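Local coordinates for thioredoxin domain-containing protein (Vibrio parahaemolyticus, PDB 2R5S) that is of unknown function, but may act in protein-disulfide reduction as part of a longer protein, this helical part carrying tetratricopeptide repeats, at residues L130-L135 with R168-S173. Sequence-based numbering, arbitrary orientation.
Sequences LLWNIL and RRQLYS. With EDO (1,2-ethanediol), chain D.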
# COMPACT_ATOMS: atom_id res chain seq x y z
N LEU A 130 -6.45 0.90 -12.63
CA LEU A 130 -6.27 1.59 -13.91
C LEU A 130 -5.62 0.66 -14.96
O LEU A 130 -6.17 0.44 -16.04
CB LEU A 130 -5.37 2.84 -13.73
CG LEU A 130 -5.68 3.83 -14.84
CD1 LEU A 130 -7.15 4.39 -14.82
CD2 LEU A 130 -4.64 4.95 -14.81
N LEU A 131 -4.45 0.13 -14.62
CA LEU A 131 -3.67 -0.68 -15.55
C LEU A 131 -4.38 -2.00 -15.87
O LEU A 131 -4.34 -2.49 -17.01
CB LEU A 131 -2.29 -0.92 -14.93
CG LEU A 131 -1.21 0.17 -15.30
CD1 LEU A 131 -1.84 1.52 -15.58
CD2 LEU A 131 0.02 0.34 -14.36
N TRP A 132 -5.02 -2.58 -14.86
CA TRP A 132 -5.61 -3.88 -14.95
C TRP A 132 -6.65 -3.79 -16.05
O TRP A 132 -6.82 -4.71 -16.82
CB TRP A 132 -6.31 -4.29 -13.64
CG TRP A 132 -7.22 -5.53 -13.85
CD1 TRP A 132 -8.61 -5.60 -13.80
CD2 TRP A 132 -6.78 -6.85 -14.18
NE1 TRP A 132 -9.02 -6.88 -14.10
CE2 TRP A 132 -7.91 -7.66 -14.32
CE3 TRP A 132 -5.51 -7.43 -14.37
CZ2 TRP A 132 -7.82 -9.00 -14.65
CZ3 TRP A 132 -5.43 -8.76 -14.69
CH2 TRP A 132 -6.55 -9.52 -14.84
N ASN A 133 -7.36 -2.66 -16.08
CA ASN A 133 -8.45 -2.43 -17.04
C ASN A 133 -7.96 -2.42 -18.50
O ASN A 133 -8.71 -2.73 -19.41
CB ASN A 133 -9.17 -1.14 -16.67
CG ASN A 133 -10.34 -1.38 -15.71
OD1 ASN A 133 -10.84 -2.49 -15.56
ND2 ASN A 133 -10.75 -0.33 -15.03
N ILE A 134 -6.69 -2.08 -18.71
CA ILE A 134 -6.09 -2.10 -20.04
C ILE A 134 -5.60 -3.54 -20.35
O ILE A 134 -5.85 -4.09 -21.42
CB ILE A 134 -4.95 -1.08 -20.09
CG1 ILE A 134 -5.52 0.33 -19.99
CG2 ILE A 134 -4.07 -1.22 -21.35
CD1 ILE A 134 -4.52 1.33 -19.78
N LEU A 135 -4.95 -4.17 -19.37
CA LEU A 135 -4.25 -5.43 -19.56
C LEU A 135 -5.13 -6.60 -19.85
O LEU A 135 -4.74 -7.53 -20.58
CB LEU A 135 -3.30 -5.76 -18.38
CG LEU A 135 -2.12 -4.84 -18.02
CD1 LEU A 135 -1.58 -5.23 -16.65
CD2 LEU A 135 -0.97 -4.82 -18.98
N ARG A 168 -1.44 -9.34 -8.42
CA ARG A 168 -0.57 -10.43 -8.86
C ARG A 168 -1.38 -11.63 -9.33
O ARG A 168 -1.10 -12.18 -10.39
CB ARG A 168 0.34 -10.93 -7.74
CG ARG A 168 1.44 -10.01 -7.48
CD ARG A 168 2.54 -10.58 -6.59
NE ARG A 168 3.46 -9.48 -6.24
CZ ARG A 168 3.50 -8.86 -5.06
NH1 ARG A 168 2.70 -9.27 -4.07
NH2 ARG A 168 4.40 -7.87 -4.84
N ARG A 169 -2.35 -12.06 -8.51
CA ARG A 169 -3.22 -13.19 -8.82
C ARG A 169 -4.04 -12.89 -10.05
O ARG A 169 -4.22 -13.76 -10.91
CB ARG A 169 -4.18 -13.48 -7.66
CG ARG A 169 -3.61 -14.38 -6.61
CD ARG A 169 -4.71 -14.81 -5.63
NE ARG A 169 -4.65 -14.08 -4.37
CZ ARG A 169 -5.50 -13.13 -3.99
NH1 ARG A 169 -6.53 -12.77 -4.76
NH2 ARG A 169 -5.32 -12.54 -2.82
N GLN A 170 -4.59 -11.68 -10.10
CA GLN A 170 -5.33 -11.24 -11.25
C GLN A 170 -4.53 -11.43 -12.51
O GLN A 170 -4.87 -12.28 -13.34
CB GLN A 170 -5.87 -9.81 -11.08
CG GLN A 170 -7.20 -9.93 -10.33
CD GLN A 170 -7.97 -8.67 -10.07
OE1 GLN A 170 -8.73 -8.65 -9.13
NE2 GLN A 170 -7.83 -7.67 -10.90
N LEU A 171 -3.42 -10.69 -12.61
CA LEU A 171 -2.51 -10.77 -13.75
C LEU A 171 -2.09 -12.19 -14.06
O LEU A 171 -2.12 -12.62 -15.19
CB LEU A 171 -1.25 -9.87 -13.50
CG LEU A 171 -0.17 -10.03 -14.60
CD1 LEU A 171 -0.80 -9.37 -15.84
CD2 LEU A 171 1.18 -9.43 -14.34
N TYR A 172 -1.74 -12.96 -13.05
CA TYR A 172 -1.26 -14.31 -13.31
C TYR A 172 -2.33 -15.11 -14.00
O TYR A 172 -1.99 -16.00 -14.82
CB TYR A 172 -0.89 -15.01 -12.00
CG TYR A 172 -0.28 -16.40 -12.14
CD1 TYR A 172 1.10 -16.56 -12.39
CD2 TYR A 172 -1.05 -17.54 -12.02
CE1 TYR A 172 1.67 -17.79 -12.52
CE2 TYR A 172 -0.48 -18.80 -12.19
CZ TYR A 172 0.89 -18.90 -12.43
OH TYR A 172 1.48 -20.12 -12.55
N SER A 173 -3.61 -14.88 -13.63
CA SER A 173 -4.74 -15.79 -14.09
C SER A 173 -5.05 -15.65 -15.58
O SER A 173 -5.69 -16.52 -16.16
CB SER A 173 -6.06 -15.55 -13.30
OG SER A 173 -6.51 -14.21 -13.47
C1 EDO D . -4.56 -17.09 -10.05
O1 EDO D . -3.64 -16.00 -10.14
C2 EDO D . -5.13 -17.49 -11.41
O2 EDO D . -4.60 -18.72 -11.91
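W132 carries most of this contact, laying its indole against Q170 and the backbone that follows it on helix 162-174. With CG anti to the backbone N (chi1 166°), the ring system extends across the gap between segments whose axes approach to 11.2 Å. Q170 meets one face of the indole at two points. Its CB stands 3.9 Å from the centroid of the W132 six-membered ring and 15° off the ring normal, a CH-pi contact. Further along the extended side chain, Q170 NE2 comes to 3.4 Å from W132 CE2, over the face but displaced toward the rim. Ring and amide planes are 60° apart, so the amide is tilted against the indole and does not stack flat on it. The other end of that amide is engaged elsewhere: Q170 OE1 is hydrogen-bonded to K166 NZ, one turn earlier, which probably helps hold the amide in this orientation. The far corner of the indole reaches the main chain, W132 CZ3 lying 3.5 Å from L171 N in an oblique approach. One turn after W132, L135 adds a smaller apolar touch, its CD1 at 4.3 Å from L171 CD1. No hydrogen bond crosses between the segments, and together they bury 206 Å², consistent with a modest interface. The short segments run nearly parallel, consistent with the stacked helices of a tetratricopeptide-repeat domain. Y167 and I174 of helix 162-174 also touch W132. Helix 145-157 touches both partners, V146 against L135 and M151 against L171, while L131 packs on T149 and F150 of that helix and on A115 of helix 108-120.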